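Local coordinates for protein endo-beta-1,2-glucanase (Talaromyces funiculosus, PDB 6IMV) that hydrolyses beta-1,2-glucans from within the chain as a fungal endo-acting glycoside hydrolase, at residues 82-85 with 86-90; 382-385 with 386-389; 431-434 with 435-439. One frame throughout, in Å; residues are numbered along the deposited sequence.

Contact 1: 82-85 with 86-90; sequences KESL and QVMLY
Glu83 and Gln86 run side by side from one flank of the helix and point the same way, the carboxylate turned 84° from the amide plane. Glu83 OE2 and Gln86 OE1 are both acceptors, 3.6 Å apart; Lys123 of helix 112-133, which forms a salt bridge with Glu83 OE1 and donates to Gln86 OE1, probably offsets their crowding. Tyr127 OH also bonds to Glu83 OE1, and Ser58 OG to OE2. Gln86 reaches this place fully extended, with CG anti to its backbone N (chi1 -180°). The other end of its amide gives NE2 to Tyr90 OH at 2.9 Å, nearly in the amide plane, while Tyr90 OH is also bonded to His45. Bonds at both ends hold the amide against rotation. The residues form about two and a half turns of helix 80-94, stitched by regular i to i+4 bonds such as Val87 N to Glu83 O, 2.9 Å. From its start Lys82 reaches into the beta-D-glucopyranose pocket and forms a salt bridge with Asp434. On another side of the helix Leu85 and Met88 meet at a slant: Met88 bends at chi3 (-82°), which folds CE back to lie 3.7 Å from Leu85 CD2 and 3.3 Å from Ser84 O. Ser84 OG turns back to bond to Ser81 O. Trp433 and Trp307 both pack against Leu85, and Asn441 ND2 donates to Leu85 O.

Contact 2: 382-385 with 386-389; sequences TPYS and VFPT
Val386 N donates to Pro383 O at 3.1 Å, and one residue on, Phe387 N does the same to Tyr384 O at 3.0 Å. Both bonds are straight at the hydrogen (167°), yet both donors stand above the carbonyl planes and not on a lone pair; the bonds span three residues, as in a 3-10 turn. This 3-10 segment, 383-385, follows strand 380-381 and leads into helix 387-392. At its start Thr382 O takes two donors from Ser385: the backbone N, and OG at 2.7 Å, almost in line with the carbonyl bond. Ser385 OG can reach back because it sits between its own N and carbonyl carbon (chi1 65°).

Pro388 has no N-H, and its CD lies 3.3 Å from Ser385 O; that carbonyl accepts instead from Ser303 OG in a loop. The other polar ends also find partners in the surrounding fold: Tyr384 OH bonds to Ser346 O, Thr382 OG1 to Glu418 O and Thr389 OG1 to Glu328 of helix 318-337. The rings of Tyr384 and Phe387 lie alongside each other and point the same way, CD2 to CD2 at 3.8 Å, while Tyr384 O comes to the edge of the Phe387 ring. Val386 packs on Trp400 and Met404 of helix 394-405. Tyr384 O is met by Phe387 N and Ser385 O by Ser303 OG, so the lack of an N-H at Pro388 leaves neither buried carbonyl without a donor.

Contact 3: 431-434 with 435-439; sequences LTWD and SKVST. With BGC (beta-D-glucopyranose), chain I.
A strand-to-helix junction at the edge of the glucose-binding pocket is formed here: strand 427-432 of the antiparallel sheet ends at Thr432, the N-cap of helix 433-443. Thr432 OG1 accepts from Ser435 N at 3.2 Å, a capping bond made possible by OG1 standing between the backbone N and carbonyl carbon (chi1 65°). Glu418 on the neighbouring strand is hydrogen-bonded through OE1 to Thr432 OG1 and Ser435 OG alike, tying the cap to the sheet. The same threonine torsion turns CG2 to the sugar, 3.9 Å from O4 of the beta-D-glucopyranose. Asp434 lies beside the sugar's hydroxymethyl group, with OD1 3.6 Å from O6, while that oxygen of the carboxylate forms a salt bridge with Lys82; Asp60 and Asn348 hydrogen-bond to the glucose.

The first turn is irregular. Trp433 O takes Val437 N at 2.8 Å and also Lys436 N at 3.2 Å, the latter from well above the carbonyl plane, and Ser438 N adds a weak third bond. Away from the sugar, the indole of Trp433 and the side chain of Val437 run alongside each other, CE3 meeting CG2 at 3.5 Å; Trp433 NE1 bonds to Ser50 O and Phe44 meets the indole edge-to-face. The side chains of Leu431 and Lys436 cross at an angle, with Lys436 CD 3.9 Å from Leu431 CB. Beyond CD the lysine bends at chi3 and chi4, which carries NZ to a salt bridge with Glu41 and to hydrogen bonds with the carbonyl oxygens of Tyr414 and Ser416.

Overall arrangement
Contact 3 lies between the other two and touches both. Its centre is about 11 Å from that of contact 1 and about 10 Å from that of contact 2, whereas contacts 1 and 2 are about 17 Å apart between centres and do not meet. The join to contact 1 is made at the pocket, where Lys82 NZ and Asp434 OD1 form a salt bridge of 2.7 Å, and behind it, where Leu85 and Gln86 pack on Trp433. Contact 2 instead backs onto the first turns of helix 433-443, with Tyr384 CD2 3.3 Å from Ser438 OG. Lys82, Thr432 and Asp434 line the glucose pocket, while the side chain of Tyr384 stays about 7 Å from the nearest bound beta-D-glucopyranose.

Contact 1: 82-85 with 86-90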
ATOM      1  N   LYS A  82       2.167  -3.884   5.483  1.00 11.63           N
ATOM      2  CA  LYS A  82       1.689  -2.807   6.378  1.00 12.02           C
ATOM      3  C   LYS A  82       2.894  -2.038   6.942  1.00 11.73           C
ATOM      4  O   LYS A  82       2.865  -0.823   7.075  1.00 12.10           O
ATOM      5  CB  LYS A  82       0.814  -3.357   7.511  1.00 12.77           C
ATOM      6  CG  LYS A  82      -0.412  -4.137   7.047  1.00 13.69           C
ATOM      7  CD  LYS A  82      -0.179  -5.626   6.900  1.00 13.97           C
ATOM      8  CE  LYS A  82      -1.243  -6.306   6.064  1.00 14.85           C
ATOM      9  NZ  LYS A  82      -1.277  -5.764   4.681  1.00 15.55           N
ATOM     10  N   GLU A  83       3.968  -2.760   7.253  1.00 11.03           N
ATOM     11  CA  GLU A  83       5.242  -2.150   7.634  1.00 10.94           C
ATOM     12  C   GLU A  83       5.674  -1.104   6.597  1.00 10.62           C
ATOM     13  O   GLU A  83       6.141  -0.049   6.962  1.00 10.89           O
ATOM     14  CB  GLU A  83       6.320  -3.219   7.785  1.00 10.79           C
ATOM     15  CG  GLU A  83       6.103  -4.138   8.967  1.00 10.74           C
ATOM     16  CD  GLU A  83       6.310  -3.495  10.324  1.00 10.85           C
ATOM     17  OE1 GLU A  83       7.464  -3.119  10.628  1.00 10.94           O
ATOM     18  OE2 GLU A  83       5.316  -3.377  11.077  1.00 11.27           O
ATOM     19  N   SER A  84       5.497  -1.415   5.310  1.00 10.63           N
ATOM     20  CA  SER A  84       5.903  -0.534   4.214  1.00 10.82           C
ATOM     21  C   SER A  84       5.133   0.793   4.278  1.00 10.78           C
ATOM     22  O   SER A  84       5.726   1.846   4.040  1.00 11.16           O
ATOM     23  CB  SER A  84       5.779  -1.225   2.862  1.00 10.63           C
ATOM     24  OG  SER A  84       4.456  -1.160   2.373  1.00 10.65           O
ATOM     25  N   LEU A  85       3.848   0.749   4.666  1.00 10.96           N
ATOM     26  CA  LEU A  85       3.013   1.952   4.745  1.00 11.16           C
ATOM     27  C   LEU A  85       3.456   2.835   5.921  1.00 11.35           C
ATOM     28  O   LEU A  85       3.514   4.059   5.790  1.00 11.26           O
ATOM     29  CB  LEU A  85       1.538   1.563   4.845  1.00 11.41           C
ATOM     30  CG  LEU A  85       0.953   0.902   3.593  1.00 11.74           C
ATOM     31  CD1 LEU A  85      -0.456   0.382   3.851  1.00 12.09           C
ATOM     32  CD2 LEU A  85       0.951   1.861   2.408  1.00 11.98           C
ATOM     33  N   GLN A  86       3.783   2.200   7.047  1.00 11.27           N
ATOM     34  CA  GLN A  86       4.237   2.875   8.248  1.00 11.34           C
ATOM     35  C   GLN A  86       5.612   3.511   7.992  1.00 11.57           C
ATOM     36  O   GLN A  86       5.842   4.675   8.320  1.00 11.72           O
ATOM     37  CB  GLN A  86       4.278   1.863   9.393  1.00 11.31           C
ATOM     38  CG  GLN A  86       4.731   2.429  10.728  1.00 11.13           C
ATOM     39  CD  GLN A  86       4.841   1.350  11.778  1.00 11.03           C
ATOM     40  OE1 GLN A  86       4.928   0.165  11.469  1.00 10.39           O
ATOM     41  NE2 GLN A  86       4.850   1.757  13.035  1.00 10.87           N
ATOM     42  N   VAL A  87       6.512   2.749   7.368  1.00 11.65           N
ATOM     43  CA  VAL A  87       7.876   3.205   7.116  1.00 11.68           C
ATOM     44  C   VAL A  87       7.858   4.378   6.126  1.00 12.27           C
ATOM     45  O   VAL A  87       8.571   5.368   6.336  1.00 12.30           O
ATOM     46  CB  VAL A  87       8.784   2.043   6.670  1.00 11.03           C
ATOM     47  CG1 VAL A  87      10.097   2.529   6.066  1.00 10.80           C
ATOM     48  CG2 VAL A  87       9.055   1.095   7.831  1.00 10.75           C
ATOM     49  N   MET A  88       7.038   4.282   5.075  1.00 12.81           N
ATOM     50  CA  MET A  88       6.924   5.358   4.083  1.00 13.58           C
ATOM     51  C   MET A  88       6.466   6.653   4.772  1.00 13.41           C
ATOM     52  O   MET A  88       7.003   7.730   4.497  1.00 13.51           O
ATOM     53  CB  MET A  88       5.945   4.987   2.961  1.00 14.34           C
ATOM     54  CG  MET A  88       6.549   4.080   1.919  1.00 14.95           C
ATOM     55  SD  MET A  88       5.457   3.803   0.495  1.00 17.43           S
ATOM     56  CE  MET A  88       4.394   2.525   1.144  1.00 16.94           C
ATOM     57  N   LEU A  89       5.474   6.547   5.664  1.00 13.28           N
ATOM     58  CA  LEU A  89       4.980   7.701   6.428  1.00 13.93           C
ATOM     59  C   LEU A  89       6.142   8.297   7.236  1.00 13.63           C
ATOM     60  O   LEU A  89       6.326   9.516   7.253  1.00 13.15           O
ATOM     61  CB  LEU A  89       3.837   7.239   7.333  1.00 14.78           C
ATOM     62  CG  LEU A  89       3.093   8.282   8.165  1.00 15.67           C
ATOM     63  CD1 LEU A  89       3.802   8.569   9.471  1.00 16.59           C
ATOM     64  CD2 LEU A  89       2.827   9.569   7.414  1.00 16.31           C
ATOM     65  N   TYR A  90       6.911   7.424   7.902  1.00 13.01           N
ATOM     66  CA  TYR A  90       8.023   7.847   8.749  1.00 13.09           C
ATOM     67  C   TYR A  90       9.148   8.488   7.925  1.00 13.29           C
ATOM     68  O   TYR A  90       9.854   9.353   8.443  1.00 13.66           O
ATOM     69  CB  TYR A  90       8.556   6.685   9.591  1.00 12.72           C
ATOM     70  CG  TYR A  90       7.618   6.163  10.649  1.00 12.19           C
ATOM     71  CD1 TYR A  90       6.567   6.914  11.148  1.00 11.89           C
ATOM     72  CD2 TYR A  90       7.799   4.891  11.160  1.00 12.29           C
ATOM     73  CE1 TYR A  90       5.714   6.401  12.113  1.00 12.09           C
ATOM     74  CE2 TYR A  90       6.961   4.367  12.128  1.00 12.25           C
ATOM     75  CZ  TYR A  90       5.918   5.127  12.617  1.00 11.87           C
ATOM     76  OH  TYR A  90       5.097   4.595  13.560  1.00 11.38           O
TER

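Contact 2: 382-385 with 386-389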
ATOM      1  N   THR A 382     -14.537   1.182  -1.050  1.00 10.96           N
ATOM      2  CA  THR A 382     -13.606   1.612  -0.006  1.00 10.56           C
ATOM      3  C   THR A 382     -12.932   2.927  -0.388  1.00 10.44           C
ATOM      4  O   THR A 382     -12.526   3.123  -1.533  1.00  9.92           O
ATOM      5  CB  THR A 382     -12.566   0.528   0.303  1.00 10.50           C
ATOM      6  OG1 THR A 382     -11.647   1.028   1.277  1.00 10.51           O
ATOM      7  CG2 THR A 382     -11.797   0.075  -0.920  1.00 10.39           C
ATOM      8  N   PRO A 383     -12.750   3.852   0.583  1.00 10.79           N
ATOM      9  CA  PRO A 383     -12.031   5.103   0.328  1.00 10.98           C
ATOM     10  C   PRO A 383     -10.619   4.949  -0.266  1.00 10.74           C
ATOM     11  O   PRO A 383     -10.214   5.794  -1.058  1.00 10.84           O
ATOM     12  CB  PRO A 383     -11.972   5.751   1.721  1.00 11.08           C
ATOM     13  CG  PRO A 383     -13.211   5.222   2.415  1.00 11.20           C
ATOM     14  CD  PRO A 383     -13.287   3.784   1.953  1.00 10.98           C
ATOM     15  N   TYR A 384      -9.881   3.891   0.092  1.00 10.87           N
ATOM     16  CA  TYR A 384      -8.473   3.780  -0.346  1.00 10.87           C
ATOM     17  C   TYR A 384      -8.374   3.491  -1.852  1.00 11.33           C
ATOM     18  O   TYR A 384      -7.288   3.642  -2.433  1.00 11.68           O
ATOM     19  CB  TYR A 384      -7.704   2.775   0.512  1.00 10.99           C
ATOM     20  CG  TYR A 384      -7.519   1.386  -0.037  1.00 11.13           C
ATOM     21  CD1 TYR A 384      -8.453   0.391   0.206  1.00 11.15           C
ATOM     22  CD2 TYR A 384      -6.371   1.035  -0.726  1.00 11.24           C
ATOM     23  CE1 TYR A 384      -8.267  -0.905  -0.248  1.00 10.95           C
ATOM     24  CE2 TYR A 384      -6.175  -0.257  -1.200  1.00 11.30           C
ATOM     25  CZ  TYR A 384      -7.125  -1.235  -0.960  1.00 11.48           C
ATOM     26  OH  TYR A 384      -6.933  -2.513  -1.420  1.00 11.80           O
ATOM     27  N   SER A 385      -9.491   3.104  -2.484  1.00 11.12           N
ATOM     28  CA  SER A 385      -9.582   2.961  -3.939  1.00 11.37           C
ATOM     29  C   SER A 385      -9.118   4.233  -4.669  1.00 11.17           C
ATOM     30  O   SER A 385      -8.722   4.167  -5.830  1.00 11.34           O
ATOM     31  CB  SER A 385     -10.975   2.579  -4.371  1.00 11.67           C
ATOM     32  OG  SER A 385     -11.910   3.613  -4.076  1.00 12.16           O
ATOM     33  N   VAL A 386      -9.159   5.382  -3.990  1.00 10.97           N
ATOM     34  CA  VAL A 386      -8.797   6.673  -4.591  1.00 11.34           C
ATOM     35  C   VAL A 386      -7.274   6.900  -4.604  1.00 11.51           C
ATOM     36  O   VAL A 386      -6.837   7.869  -5.206  1.00 11.97           O
ATOM     37  CB  VAL A 386      -9.471   7.851  -3.863  1.00 11.27           C
ATOM     38  CG1 VAL A 386     -10.958   7.627  -3.657  1.00 11.44           C
ATOM     39  CG2 VAL A 386      -8.777   8.176  -2.547  1.00 11.20           C
ATOM     40  N   PHE A 387      -6.470   6.078  -3.921  1.00 11.59           N
ATOM     41  CA  PHE A 387      -5.052   6.449  -3.739  1.00 12.03           C
ATOM     42  C   PHE A 387      -4.364   6.653  -5.094  1.00 11.69           C
ATOM     43  O   PHE A 387      -3.638   7.630  -5.243  1.00 11.80           O
ATOM     44  CB  PHE A 387      -4.319   5.507  -2.774  1.00 11.73           C
ATOM     45  CG  PHE A 387      -3.673   4.287  -3.368  1.00 12.08           C
ATOM     46  CD1 PHE A 387      -2.501   4.385  -4.099  1.00 12.41           C
ATOM     47  CD2 PHE A 387      -4.209   3.027  -3.144  1.00 12.28           C
ATOM     48  CE1 PHE A 387      -1.902   3.255  -4.631  1.00 12.34           C
ATOM     49  CE2 PHE A 387      -3.611   1.899  -3.681  1.00 12.45           C
ATOM     50  CZ  PHE A 387      -2.450   2.012  -4.411  1.00 12.65           C
ATOM     51  N   PRO A 388      -4.576   5.815  -6.138  1.00 11.67           N
ATOM     52  CA  PRO A 388      -3.899   6.024  -7.419  1.00 11.62           C
ATOM     53  C   PRO A 388      -4.405   7.284  -8.142  1.00 11.58           C
ATOM     54  O   PRO A 388      -3.647   7.925  -8.862  1.00 11.08           O
ATOM     55  CB  PRO A 388      -4.220   4.771  -8.259  1.00 11.76           C
ATOM     56  CG  PRO A 388      -4.850   3.798  -7.286  1.00 12.04           C
ATOM     57  CD  PRO A 388      -5.441   4.630  -6.169  1.00 11.75           C
ATOM     58  N   THR A 389      -5.682   7.623  -7.931  1.00 11.53           N
ATOM     59  CA  THR A 389      -6.280   8.825  -8.487  1.00 11.41           C
ATOM     60  C   THR A 389      -5.605  10.061  -7.869  1.00 11.57           C
ATOM     61  O   THR A 389      -5.300  11.031  -8.573  1.00 11.22           O
ATOM     62  CB  THR A 389      -7.796   8.844  -8.259  1.00 11.38           C
ATOM     63  OG1 THR A 389      -8.323   7.533  -8.465  1.00 11.88           O
ATOM     64  CG2 THR A 389      -8.497   9.836  -9.157  1.00 11.36           C
TER

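Contact 3: 431-434 with 435-439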
ATOM      1  N   LEU A 431     -10.539  -0.575  11.057  1.00 11.07           N
ATOM      2  CA  LEU A 431      -9.447   0.256  10.570  1.00 11.31           C
ATOM      3  C   LEU A 431      -8.288  -0.657  10.156  1.00 11.33           C
ATOM      4  O   LEU A 431      -7.932  -1.539  10.920  1.00 11.87           O
ATOM      5  CB  LEU A 431      -8.975   1.196  11.686  1.00 11.07           C
ATOM      6  CG  LEU A 431     -10.056   1.878  12.519  1.00 11.35           C
ATOM      7  CD1 LEU A 431      -9.430   2.516  13.750  1.00 11.04           C
ATOM      8  CD2 LEU A 431     -10.827   2.906  11.700  1.00 10.98           C
ATOM      9  N   THR A 432      -7.691  -0.422   8.980  1.00 10.84           N
ATOM     10  CA  THR A 432      -6.446  -1.082   8.603  1.00 11.10           C
ATOM     11  C   THR A 432      -5.503  -0.074   7.940  1.00 10.69           C
ATOM     12  O   THR A 432      -5.955   0.933   7.395  1.00 10.34           O
ATOM     13  CB  THR A 432      -6.683  -2.273   7.660  1.00 11.52           C
ATOM     14  OG1 THR A 432      -7.205  -1.786   6.425  1.00 11.44           O
ATOM     15  CG2 THR A 432      -7.629  -3.310   8.235  1.00 11.95           C
ATOM     16  N   TRP A 433      -4.196  -0.369   7.988  1.00 10.93           N
ATOM     17  CA  TRP A 433      -3.185   0.419   7.272  1.00 11.28           C
ATOM     18  C   TRP A 433      -3.540   0.475   5.788  1.00 11.80           C
ATOM     19  O   TRP A 433      -3.494   1.555   5.179  1.00 11.72           O
ATOM     20  CB  TRP A 433      -1.771  -0.145   7.459  1.00 11.11           C
ATOM     21  CG  TRP A 433      -1.226   0.051   8.835  1.00 11.41           C
ATOM     22  CD1 TRP A 433      -1.427  -0.761   9.909  1.00 11.36           C
ATOM     23  CD2 TRP A 433      -0.409   1.141   9.300  1.00 11.68           C
ATOM     24  NE1 TRP A 433      -0.780  -0.266  11.004  1.00 11.44           N
ATOM     25  CE2 TRP A 433      -0.147   0.902  10.667  1.00 11.70           C
ATOM     26  CE3 TRP A 433       0.131   2.282   8.700  1.00 11.47           C
ATOM     27  CZ2 TRP A 433       0.620   1.772  11.441  1.00 11.66           C
ATOM     28  CZ3 TRP A 433       0.886   3.141   9.468  1.00 11.69           C
ATOM     29  CH2 TRP A 433       1.117   2.894  10.820  1.00 11.70           C
ATOM     30  N   ASP A 434      -3.871  -0.698   5.225  1.00 11.80           N
ATOM     31  CA  ASP A 434      -4.148  -0.855   3.792  1.00 12.41           C
ATOM     32  C   ASP A 434      -5.276   0.093   3.344  1.00 11.95           C
ATOM     33  O   ASP A 434      -5.167   0.706   2.277  1.00 11.75           O
ATOM     34  CB  ASP A 434      -4.457  -2.318   3.445  1.00 13.79           C
ATOM     35  CG  ASP A 434      -3.230  -3.211   3.298  1.00 14.92           C
ATOM     36  OD1 ASP A 434      -2.463  -3.323   4.255  1.00 16.44           O
ATOM     37  OD2 ASP A 434      -3.069  -3.830   2.225  1.00 16.76           O
ATOM     38  N   SER A 435      -6.351   0.219   4.138  1.00 11.56           N
ATOM     39  CA  SER A 435      -7.546   0.991   3.711  1.00 12.03           C
ATOM     40  C   SER A 435      -7.444   2.480   4.069  1.00 11.50           C
ATOM     41  O   SER A 435      -8.336   3.242   3.733  1.00 11.68           O
ATOM     42  CB  SER A 435      -8.837   0.403   4.263  1.00 11.87           C
ATOM     43  OG  SER A 435      -9.012   0.726   5.630  1.00 11.84           O
ATOM     44  N   LYS A 436      -6.367   2.898   4.745  1.00 11.51           N
ATOM     45  CA  LYS A 436      -6.307   4.258   5.304  1.00 11.16           C
ATOM     46  C   LYS A 436      -4.992   4.967   4.961  1.00 11.34           C
ATOM     47  O   LYS A 436      -5.002   6.119   4.506  1.00 11.05           O
ATOM     48  CB  LYS A 436      -6.481   4.189   6.817  1.00 10.94           C
ATOM     49  CG  LYS A 436      -7.871   3.789   7.283  1.00 10.79           C
ATOM     50  CD  LYS A 436      -7.941   3.526   8.774  1.00 10.88           C
ATOM     51  CE  LYS A 436      -7.686   4.747   9.627  1.00 10.72           C
ATOM     52  NZ  LYS A 436      -8.616   5.845   9.271  1.00 10.88           N
ATOM     53  N   VAL A 437      -3.870   4.302   5.232  1.00 11.29           N
ATOM     54  CA  VAL A 437      -2.562   4.940   5.177  1.00 11.55           C
ATOM     55  C   VAL A 437      -1.948   4.775   3.781  1.00 11.43           C
ATOM     56  O   VAL A 437      -0.967   5.457   3.469  1.00 11.79           O
ATOM     57  CB  VAL A 437      -1.646   4.422   6.301  1.00 11.88           C
ATOM     58  CG1 VAL A 437      -0.278   5.099   6.295  1.00 12.43           C
ATOM     59  CG2 VAL A 437      -2.316   4.588   7.648  1.00 12.13           C
ATOM     60  N   SER A 438      -2.534   3.907   2.939  1.00 10.90           N
ATOM     61  CA  SER A 438      -2.245   3.908   1.495  1.00 10.64           C
ATOM     62  C   SER A 438      -2.586   5.294   0.910  1.00 10.52           C
ATOM     63  O   SER A 438      -1.797   5.898   0.184  1.00 10.08           O
ATOM     64  CB  SER A 438      -3.016   2.820   0.787  1.00 10.29           C
ATOM     65  OG  SER A 438      -4.387   2.862   1.172  1.00 10.14           O
ATOM     66  N   THR A 439      -3.780   5.789   1.252  1.00 10.18           N
ATOM     67  CA  THR A 439      -4.267   7.076   0.809  1.00 10.45           C
ATOM     68  C   THR A 439      -3.368   8.190   1.359  1.00 10.23           C
ATOM     69  O   THR A 439      -2.970   9.086   0.628  1.00 10.09           O
ATOM     70  CB  THR A 439      -5.725   7.295   1.216  1.00 10.75           C
ATOM     71  OG1 THR A 439      -6.459   6.166   0.741  1.00 11.15           O
ATOM     72  CG2 THR A 439      -6.290   8.585   0.656  1.00 11.25           C
TER
HETATM   73  C2  BGC I 606      -6.215 -10.352   5.595  1.00 31.72           C
HETATM   74  C3  BGC I 606      -6.974  -9.383   6.519  1.00 30.71           C
HETATM   75  C4  BGC I 606      -6.380  -7.960   6.481  1.00 29.67           C
HETATM   76  C5  BGC I 606      -6.168  -7.520   5.025  1.00 29.64           C
HETATM   77  C6  BGC I 606      -5.511  -6.143   4.900  1.00 29.06           C
HETATM   78  C1  BGC I 606      -6.045  -9.747   4.208  1.00 31.07           C
HETATM   79  O1  BGC I 606      -5.313 -10.581   3.306  1.00 34.31           O
HETATM   80  O2  BGC I 606      -6.971 -11.543   5.463  1.00 32.41           O
HETATM   81  O3  BGC I 606      -6.977  -9.868   7.863  1.00 30.34           O
HETATM   82  O4  BGC I 606      -7.221  -7.017   7.177  1.00 24.55           O
HETATM   83  O5  BGC I 606      -5.375  -8.492   4.332  1.00 31.58           O
HETATM   84  O6  BGC I 606      -4.191  -6.207   5.432  1.00 29.47           O